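Local coordinates for SusD superfamily protein (Parabacteroides distasonis, PDB 3OTN) that probably binds glycans or related nutrients at the outer membrane, at residues Q388-A393 / L407-D412; Q413-L418 / F426-T431. All coordinates share one frame; numbering follows the deposited sequence. Where two conformers were deposited one is given.

Contact 1 of 2, residues Q388-A393 / L407-D412; sequences QIRGRA and LEEVWD. With EDO (1,2-ethanediol), chain S.
R390 and E409 are the two residues that meet here, and one salt bridge joins segments 388-393 and 407-412. The long side chain of R390 can be followed outward. CB leaves helix 380-392 pointing toward the other helix, and CG comes within 3.8 Å of E409 OE2. CD lies closer still, 3.2 Å from that same OE2, a CH2 group packed against the carboxylate oxygen. The chain then bends at chi3 (61°), which turns NE and CZ past the oxygen, each at 3.9 Å, and swings NH1 back to it. The NH1 to OE2 bond measures 3.0 Å with an N-H...O angle of 154°. It is not the flat, two-pronged kind: the guanidinium and carboxylate planes stand 71° apart, and NH1 arrives from above the carboxylate plane. In E409, CG lies anti to the backbone N, and the bend at chi2 brings OE2 round to NH1.

Both charges have further partners. R390 NH1 also pairs with E296 and NH2 with the carbonyl of A396, while Q413 NE2 donates to E409 OE2, so that oxygen is gripped by an arginine and an amide together. On another side of the first helix, Q388 NE2 donates to O1 of a 1,2-ethanediol molecule (3.1 Å), probably from the crystallisation liquor. The R390-E409 pair is a buried interhelical salt bridge between consecutive helices in the helical part of a SusD-family protein.

Contact 2 of 2, residues Q413-L418 / F426-T431; sequences QRYFDL and FDMLRT
The guanidinium of R414 has R430 NH2 over one face, L418 CD1 3.7 Å above the opposite face, offset toward the rim, and D427 OD2 at its edge. R430's own guanidinium, steeply turned from it, presents its edge to R414 NE. These two arginines approach to 3.7 Å between R414 NE and R430 NH2, a closeness that the carboxylate of D427 would be expected to offset.

The strong bond runs from R414 NE to D427 OD2, 2.7 Å long and nearly straight at 168°. It lies in the guanidinium plane and reaches OD2 on the syn side but tilted out of the carboxylate plane, and the two planes are 59° apart. That twist agrees with the second prong, R414 NH2 to D427 OD1, being weak at 3.2 Å. OD1 takes a further bond from R430 NH2 (3.0 Å), which comes from well above the carboxylate plane. With CG of R430 set between its backbone N and carbonyl carbon, the otherwise extended chain is carried back beside D427, one turn earlier. An alanine in place of D427 would probably leave the two guanidinium groups close together without the shared carboxylate, and R414 NE without its acceptor.

Beside this network, Y415 and M428, a selenomethionine, cross at about a right angle; M428 CE lies 3.5 Å from Y415 OH and 3.8 Å from Y415 CE2.

The two helical segments run antiparallel (167°) with axes 12.0 Å apart, a gap bridged by side chains. Helix 360-375 borders the network, supplying D362 to R414 and E369 to R430, while Y415 OH binds the backbone N of R435 in strand 433-435.

Followed from the N terminus, the chain leaves helix 380-392, passes through 13 residues that include the start of helix 403-418, and closes contact 1 there. The same helix then continues into contact 2, closed after a shorter span of seven residues by helix 424-431. The two closures are therefore in series, neither nested nor crossed, with helix 403-418 common to both. Their centres are 12 Å apart and they touch directly: R392 NH2 forms a salt bridge with D417 OD2 at 2.8 Å, and W411 CZ2 packs on T431 CG2. Together they tie three successive helices, with W411 and R430 both reaching E369 on helix 360-375.

Contact 1 of 2, residues Q388-A393 / L407-D412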
ATOM      1  N   GLN A 388       7.263 -10.830  18.658  1.00 28.11           N
ATOM      2  CA  GLN A 388       7.563 -11.677  17.495  0.50 27.99           C
ATOM      3  C   GLN A 388       8.232 -10.846  16.395  1.00 25.22           C
ATOM      4  O   GLN A 388       9.225 -11.266  15.826  1.00 25.34           O
ATOM      5  CB  GLN A 388       6.292 -12.371  16.972  0.50 27.86           C
ATOM      6  CG  GLN A 388       5.746 -13.480  17.902  0.50 32.03           C
ATOM      7  CD  GLN A 388       4.229 -13.679  17.764  0.50 36.66           C
ATOM      8  OE1 GLN A 388       3.590 -13.081  16.886  0.50 29.77           O
ATOM      9  NE2 GLN A 388       3.647 -14.506  18.644  0.50 26.37           N
ATOM     10  N   ILE A 389       7.684  -9.654  16.119  1.00 25.25           N
ATOM     11  CA  ILE A 389       8.218  -8.748  15.081  1.00 24.05           C
ATOM     12  C   ILE A 389       9.591  -8.243  15.468  1.00 23.50           C
ATOM     13  O   ILE A 389      10.509  -8.259  14.667  1.00 22.13           O
ATOM     14  CB  ILE A 389       7.181  -7.629  14.695  1.00 26.67           C
ATOM     15  CG1 ILE A 389       5.938  -8.313  14.067  1.00 20.08           C
ATOM     16  CG2 ILE A 389       7.798  -6.587  13.749  1.00 20.26           C
ATOM     17  CD1 ILE A 389       4.682  -7.447  14.043  1.00 21.40           C
ATOM     18  N   ARG A 390       9.750  -7.871  16.726  1.00 25.30           N
ATOM     19  CA  ARG A 390      11.039  -7.483  17.261  1.00 27.03           C
ATOM     20  C   ARG A 390      12.048  -8.646  17.223  1.00 27.36           C
ATOM     21  O   ARG A 390      13.186  -8.443  16.818  1.00 28.93           O
ATOM     22  CB  ARG A 390      10.886  -6.915  18.685  1.00 23.49           C
ATOM     23  CG  ARG A 390      10.253  -5.509  18.718  1.00 26.05           C
ATOM     24  CD  ARG A 390      10.008  -5.036  20.182  1.00 30.64           C
ATOM     25  NE  ARG A 390      11.263  -4.963  20.898  1.00 29.64           N
ATOM     26  CZ  ARG A 390      12.129  -3.940  20.869  1.00 26.14           C
ATOM     27  NH1 ARG A 390      11.888  -2.799  20.207  1.00 30.70           N
ATOM     28  NH2 ARG A 390      13.263  -4.053  21.538  1.00 30.23           N
ATOM     29  N   GLY A 391      11.613  -9.851  17.604  1.00 26.83           N
ATOM     30  CA  GLY A 391      12.480 -11.058  17.590  1.00 28.02           C
ATOM     31  C   GLY A 391      13.021 -11.420  16.208  1.00 26.08           C
ATOM     32  O   GLY A 391      14.186 -11.750  16.064  1.00 23.87           O
ATOM     33  N   ARG A 392      12.166 -11.357  15.189  1.00 25.47           N
ATOM     34  CA  ARG A 392      12.602 -11.517  13.818  1.00 24.40           C
ATOM     35  C   ARG A 392      13.687 -10.482  13.457  1.00 26.63           C
ATOM     36  O   ARG A 392      14.622 -10.807  12.732  1.00 26.68           O
ATOM     37  CB  ARG A 392      11.414 -11.399  12.883  1.00 24.68           C
ATOM     38  CG  ARG A 392      11.770 -11.534  11.420  1.00 26.45           C
ATOM     39  CD  ARG A 392      10.550 -11.660  10.585  1.00 21.20           C
ATOM     40  NE  ARG A 392       9.626 -10.533  10.658  1.00 23.47           N
ATOM     41  CZ  ARG A 392       8.381 -10.553  10.162  1.00 22.31           C
ATOM     42  NH1 ARG A 392       7.909 -11.635   9.542  1.00 21.24           N
ATOM     43  NH2 ARG A 392       7.603  -9.473  10.250  1.00 24.95           N
ATOM     44  N   ALA A 393      13.566  -9.255  13.982  1.00 25.29           N
ATOM     45  CA  ALA A 393      14.594  -8.215  13.781  1.00 23.51           C
ATOM     46  C   ALA A 393      15.832  -8.343  14.705  1.00 25.59           C
ATOM     47  O   ALA A 393      16.673  -7.442  14.729  1.00 23.43           O
ATOM     48  CB  ALA A 393      13.969  -6.821  13.909  1.00 20.08           C
ATOM     49  N   LEU A 407       1.502   1.794  22.401  1.00 23.71           N
ATOM     50  CA  LEU A 407       1.020   2.266  21.108  1.00 23.04           C
ATOM     51  C   LEU A 407       2.155   2.830  20.242  1.00 23.50           C
ATOM     52  O   LEU A 407       2.219   2.565  19.033  1.00 22.31           O
ATOM     53  CB  LEU A 407      -0.085   3.291  21.301  1.00 22.67           C
ATOM     54  CG  LEU A 407      -0.773   3.879  20.073  1.00 29.98           C
ATOM     55  CD1 LEU A 407      -1.238   2.793  19.115  1.00 25.39           C
ATOM     56  CD2 LEU A 407      -1.929   4.760  20.517  1.00 26.41           C
ATOM     57  N   GLU A 408       3.073   3.580  20.852  1.00 22.90           N
ATOM     58  CA  GLU A 408       4.167   4.149  20.084  1.00 24.27           C
ATOM     59  C   GLU A 408       5.157   3.072  19.603  1.00 23.10           C
ATOM     60  O   GLU A 408       5.764   3.220  18.526  1.00 23.55           O
ATOM     61  CB  GLU A 408       4.846   5.280  20.869  1.00 22.91           C
ATOM     62  CG  GLU A 408       3.904   6.465  21.040  1.00 25.40           C
ATOM     63  CD  GLU A 408       4.539   7.713  21.617  1.00 36.45           C
ATOM     64  OE1 GLU A 408       5.767   7.744  21.804  1.00 29.65           O
ATOM     65  OE2 GLU A 408       3.778   8.680  21.854  1.00 36.22           O
ATOM     66  N   GLU A 409       5.327   2.005  20.379  1.00 25.38           N
ATOM     67  CA  GLU A 409       6.157   0.859  19.945  1.00 24.81           C
ATOM     68  C   GLU A 409       5.523   0.119  18.769  1.00 25.55           C
ATOM     69  O   GLU A 409       6.248  -0.301  17.870  1.00 24.98           O
ATOM     70  CB  GLU A 409       6.415  -0.111  21.095  1.00 25.88           C
ATOM     71  CG  GLU A 409       7.168  -1.391  20.710  1.00 27.42           C
ATOM     72  CD  GLU A 409       8.563  -1.130  20.155  1.00 27.32           C
ATOM     73  OE1 GLU A 409       9.167  -0.069  20.430  1.00 29.66           O
ATOM     74  OE2 GLU A 409       9.069  -2.025  19.467  1.00 31.52           O
ATOM     75  N   VAL A 410       4.190  -0.031  18.770  1.00 23.88           N
ATOM     76  CA  VAL A 410       3.456  -0.621  17.607  1.00 23.39           C
ATOM     77  C   VAL A 410       3.675   0.253  16.369  1.00 19.73           C
ATOM     78  O   VAL A 410       4.048  -0.230  15.306  1.00 19.88           O
ATOM     79  CB  VAL A 410       1.949  -0.757  17.906  1.00 22.74           C
ATOM     80  CG1 VAL A 410       1.161  -1.143  16.656  1.00 20.93           C
ATOM     81  CG2 VAL A 410       1.715  -1.753  19.065  1.00 20.80           C
ATOM     82  N   TRP A 411       3.508   1.565  16.542  1.00 21.86           N
ATOM     83  CA  TRP A 411       3.812   2.514  15.484  1.00 22.63           C
ATOM     84  C   TRP A 411       5.257   2.336  15.008  1.00 23.19           C
ATOM     85  O   TRP A 411       5.498   2.255  13.798  1.00 21.74           O
ATOM     86  CB  TRP A 411       3.583   3.945  15.919  1.00 20.22           C
ATOM     87  CG  TRP A 411       2.149   4.350  16.064  1.00 26.86           C
ATOM     88  CD1 TRP A 411       1.024   3.690  15.592  1.00 22.75           C
ATOM     89  CD2 TRP A 411       1.679   5.525  16.705  1.00 22.86           C
ATOM     90  NE1 TRP A 411      -0.101   4.400  15.916  1.00 24.65           N
ATOM     91  CE2 TRP A 411       0.265   5.522  16.609  1.00 21.53           C
ATOM     92  CE3 TRP A 411       2.310   6.580  17.380  1.00 22.99           C
ATOM     93  CZ2 TRP A 411      -0.523   6.556  17.131  1.00 24.33           C
ATOM     94  CZ3 TRP A 411       1.517   7.614  17.903  1.00 26.47           C
ATOM     95  CH2 TRP A 411       0.120   7.580  17.782  1.00 25.82           C
ATOM     96  N   ASP A 412       6.205   2.240  15.949  1.00 23.74           N
ATOM     97  CA  ASP A 412       7.607   2.067  15.583  1.00 23.01           C
ATOM     98  C   ASP A 412       7.788   0.853  14.660  1.00 23.86           C
ATOM     99  O   ASP A 412       8.435   0.946  13.584  1.00 22.69           O
ATOM    100  CB  ASP A 412       8.512   1.902  16.808  1.00 25.38           C
ATOM    101  CG  ASP A 412       8.946   3.240  17.443  1.00 26.45           C
ATOM    102  OD1 ASP A 412       8.485   4.347  17.054  1.00 22.39           O
ATOM    103  OD2 ASP A 412       9.775   3.169  18.369  1.00 31.06           O
TER
HETATM  104  C1  EDO S 632       0.022 -14.663  16.753  1.00 49.94           C
HETATM  105  O1  EDO S 632       0.641 -14.633  18.045  1.00 49.23           O
HETATM  106  C2  EDO S 632       1.088 -14.554  15.671  1.00 48.29           C
HETATM  107  O2  EDO S 632       0.665 -15.286  14.513  1.00 57.68           O

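Contact 2 of 2, residues Q413-L418 / F426-T431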
ATOM      1  N   GLN A 413       7.223  -0.283  15.062  1.00 21.65           N
ATOM      2  CA  GLN A 413       7.357  -1.476  14.250  1.00 19.65           C
ATOM      3  C   GLN A 413       6.652  -1.354  12.898  1.00 15.96           C
ATOM      4  O   GLN A 413       7.099  -1.959  11.934  1.00 17.17           O
ATOM      5  CB  GLN A 413       6.956  -2.749  15.007  1.00 21.69           C
ATOM      6  CG  GLN A 413       7.796  -3.007  16.254  1.00 24.51           C
ATOM      7  CD  GLN A 413       9.287  -2.923  15.986  1.00 22.93           C
ATOM      8  OE1 GLN A 413       9.751  -3.368  14.942  1.00 25.81           O
ATOM      9  NE2 GLN A 413      10.038  -2.349  16.916  1.00 20.97           N
ATOM     10  N   ARG A 414       5.593  -0.549  12.813  1.00 16.93           N
ATOM     11  CA  ARG A 414       4.981  -0.257  11.541  1.00 17.86           C
ATOM     12  C   ARG A 414       5.968   0.498  10.639  1.00 19.89           C
ATOM     13  O   ARG A 414       6.101   0.165   9.459  1.00 18.86           O
ATOM     14  CB  ARG A 414       3.687   0.527  11.705  1.00 19.35           C
ATOM     15  CG  ARG A 414       2.548  -0.325  12.308  1.00 25.19           C
ATOM     16  CD  ARG A 414       1.219   0.447  12.295  1.00 28.81           C
ATOM     17  NE  ARG A 414       0.788   0.596  10.916  1.00 20.74           N
ATOM     18  CZ  ARG A 414       0.224  -0.350  10.190  1.00 22.57           C
ATOM     19  NH1 ARG A 414      -0.091  -1.527  10.715  1.00 23.27           N
ATOM     20  NH2 ARG A 414      -0.070  -0.107   8.927  1.00 24.70           N
ATOM     21  N   TYR A 415       6.624   1.530  11.180  1.00 19.77           N
ATOM     22  CA  TYR A 415       7.598   2.279  10.405  1.00 19.86           C
ATOM     23  C   TYR A 415       8.759   1.355   9.989  1.00 19.09           C
ATOM     24  O   TYR A 415       9.134   1.293   8.817  1.00 19.81           O
ATOM     25  CB  TYR A 415       8.179   3.455  11.192  1.00 20.79           C
ATOM     26  CG  TYR A 415       7.349   4.739  11.146  1.00 19.19           C
ATOM     27  CD1 TYR A 415       6.104   4.823  11.771  1.00 18.68           C
ATOM     28  CD2 TYR A 415       7.844   5.882  10.528  1.00 22.59           C
ATOM     29  CE1 TYR A 415       5.365   6.015  11.778  1.00 23.45           C
ATOM     30  CE2 TYR A 415       7.120   7.060  10.523  1.00 21.61           C
ATOM     31  CZ  TYR A 415       5.902   7.134  11.150  1.00 22.77           C
ATOM     32  OH  TYR A 415       5.211   8.310  11.105  1.00 23.41           O
ATOM     33  N   PHE A 416       9.304   0.636  10.958  1.00 21.27           N
ATOM     34  CA  PHE A 416      10.508  -0.137  10.729  1.00 20.36           C
ATOM     35  C   PHE A 416      10.296  -1.381   9.880  1.00 20.48           C
ATOM     36  O   PHE A 416      11.167  -1.694   9.055  1.00 20.71           O
ATOM     37  CB  PHE A 416      11.204  -0.494  12.023  1.00 22.29           C
ATOM     38  CG  PHE A 416      11.684   0.727  12.834  1.00 22.52           C
ATOM     39  CD1 PHE A 416      12.377   1.782  12.224  1.00 23.97           C
ATOM     40  CD2 PHE A 416      11.480   0.777  14.191  1.00 23.02           C
ATOM     41  CE1 PHE A 416      12.823   2.882  12.988  1.00 26.13           C
ATOM     42  CE2 PHE A 416      11.926   1.868  14.960  1.00 21.39           C
ATOM     43  CZ  PHE A 416      12.600   2.911  14.346  1.00 19.81           C
ATOM     44  N   ASP A 417       9.200  -2.097  10.106  1.00 20.65           N
ATOM     45  CA  ASP A 417       8.939  -3.364   9.421  1.00 20.39           C
ATOM     46  C   ASP A 417       8.233  -3.191   8.085  1.00 22.41           C
ATOM     47  O   ASP A 417       8.504  -3.944   7.134  1.00 18.98           O
ATOM     48  CB  ASP A 417       8.124  -4.327  10.299  1.00 19.04           C
ATOM     49  CG  ASP A 417       8.668  -5.738  10.273  1.00 22.77           C
ATOM     50  OD1 ASP A 417       9.849  -5.862  10.650  1.00 23.81           O
ATOM     51  OD2 ASP A 417       7.949  -6.693   9.863  1.00 26.19           O
ATOM     52  N   LEU A 418       7.322  -2.219   8.017  1.00 20.03           N
ATOM     53  CA  LEU A 418       6.555  -1.975   6.795  1.00 19.36           C
ATOM     54  C   LEU A 418       7.057  -0.818   5.907  1.00 18.06           C
ATOM     55  O   LEU A 418       6.345  -0.368   5.009  1.00 20.63           O
ATOM     56  CB  LEU A 418       5.081  -1.763   7.157  1.00 19.55           C
ATOM     57  CG  LEU A 418       4.507  -2.811   8.136  1.00 23.56           C
ATOM     58  CD1 LEU A 418       3.066  -2.451   8.488  1.00 16.46           C
ATOM     59  CD2 LEU A 418       4.591  -4.207   7.506  1.00 20.71           C
ATOM     60  N   PHE A 426      -0.369   6.680   4.833  1.00 21.43           N
ATOM     61  CA  PHE A 426      -1.716   6.451   5.387  1.00 22.10           C
ATOM     62  C   PHE A 426      -1.737   6.410   6.939  1.00 21.70           C
ATOM     63  O   PHE A 426      -2.640   6.981   7.554  1.00 21.80           O
ATOM     64  CB  PHE A 426      -2.330   5.167   4.820  1.00 20.37           C
ATOM     65  CG  PHE A 426      -2.648   5.229   3.328  1.00 22.04           C
ATOM     66  CD1 PHE A 426      -3.134   6.383   2.734  1.00 20.51           C
ATOM     67  CD2 PHE A 426      -2.451   4.108   2.537  1.00 18.73           C
ATOM     68  CE1 PHE A 426      -3.440   6.415   1.366  1.00 29.45           C
ATOM     69  CE2 PHE A 426      -2.749   4.119   1.190  1.00 24.12           C
ATOM     70  CZ  PHE A 426      -3.247   5.274   0.596  1.00 22.00           C
ATOM     71  N   ASP A 427      -0.736   5.783   7.560  1.00 19.81           N
ATOM     72  CA  ASP A 427      -0.599   5.865   9.044  1.00 22.09           C
ATOM     73  C   ASP A 427      -0.480   7.329   9.556  1.00 21.47           C
ATOM     74  O   ASP A 427      -1.142   7.741  10.519  1.00 22.03           O
ATOM     75  CB  ASP A 427       0.637   5.104   9.530  1.00 24.11           C
ATOM     76  CG  ASP A 427       0.510   3.614   9.426  1.00 23.73           C
ATOM     77  OD1 ASP A 427      -0.560   3.056   9.072  1.00 27.78           O
ATOM     78  OD2 ASP A 427       1.535   2.966   9.745  1.00 29.93           O
HETATM   79  N   MSE A 428       0.350   8.105   8.887  1.00 18.42           N
HETATM   80  CA  MSE A 428       0.535   9.506   9.228  1.00 19.89           C
HETATM   81  C   MSE A 428      -0.783  10.300   9.131  1.00 21.71           C
HETATM   82  O   MSE A 428      -1.070  11.126   9.990  1.00 22.01           O
HETATM   83  CB  MSE A 428       1.638  10.144   8.369  1.00 19.99           C
HETATM   84  CG  MSE A 428       3.035   9.593   8.628  1.00 20.50           C
HETATM   85 SE   MSE A 428       4.304  10.339   7.346  0.75 18.97          SE
HETATM   86  CE  MSE A 428       6.014   9.666   8.024  1.00 19.44           C
ATOM     87  N   LEU A 429      -1.584  10.029   8.108  1.00 17.84           N
ATOM     88  CA  LEU A 429      -2.849  10.747   7.920  1.00 19.88           C
ATOM     89  C   LEU A 429      -3.894  10.371   8.992  1.00 19.50           C
ATOM     90  O   LEU A 429      -4.605  11.245   9.497  1.00 20.41           O
ATOM     91  CB  LEU A 429      -3.414  10.476   6.524  1.00 21.36           C
ATOM     92  CG  LEU A 429      -2.600  11.015   5.324  1.00 19.54           C
ATOM     93  CD1 LEU A 429      -3.358  10.741   4.025  1.00 20.44           C
ATOM     94  CD2 LEU A 429      -2.261  12.551   5.455  1.00 21.21           C
ATOM     95  N   ARG A 430      -3.991   9.092   9.345  1.00 20.77           N
ATOM     96  CA  ARG A 430      -5.006   8.662  10.306  1.00 23.47           C
ATOM     97  C   ARG A 430      -4.653   8.965  11.763  1.00 24.53           C
ATOM     98  O   ARG A 430      -5.563   9.126  12.573  1.00 21.00           O
ATOM     99  CB  ARG A 430      -5.427   7.188  10.095  1.00 24.91           C
ATOM    100  CG  ARG A 430      -4.409   6.176  10.458  1.00 21.20           C
ATOM    101  CD  ARG A 430      -4.905   4.763  10.135  1.00 23.95           C
ATOM    102  NE  ARG A 430      -3.792   3.851  10.303  1.00 21.99           N
ATOM    103  CZ  ARG A 430      -3.286   3.494  11.488  1.00 24.27           C
ATOM    104  NH1 ARG A 430      -3.836   3.913  12.644  1.00 21.73           N
ATOM    105  NH2 ARG A 430      -2.234   2.707  11.523  1.00 23.52           N
ATOM    106  N   THR A 431      -3.362   9.088  12.081  1.00 23.21           N
ATOM    107  CA  THR A 431      -2.931   9.481  13.417  1.00 22.53           C
ATOM    108  C   THR A 431      -2.669  10.992  13.506  1.00 24.39           C
ATOM    109  O   THR A 431      -2.689  11.540  14.594  1.00 24.31           O
ATOM    110  CB  THR A 431      -1.643   8.741  13.843  1.00 24.68           C
ATOM    111  OG1 THR A 431      -0.545   9.075  12.973  1.00 22.52           O
ATOM    112  CG2 THR A 431      -1.849   7.250  13.818  1.00 20.99           C
TER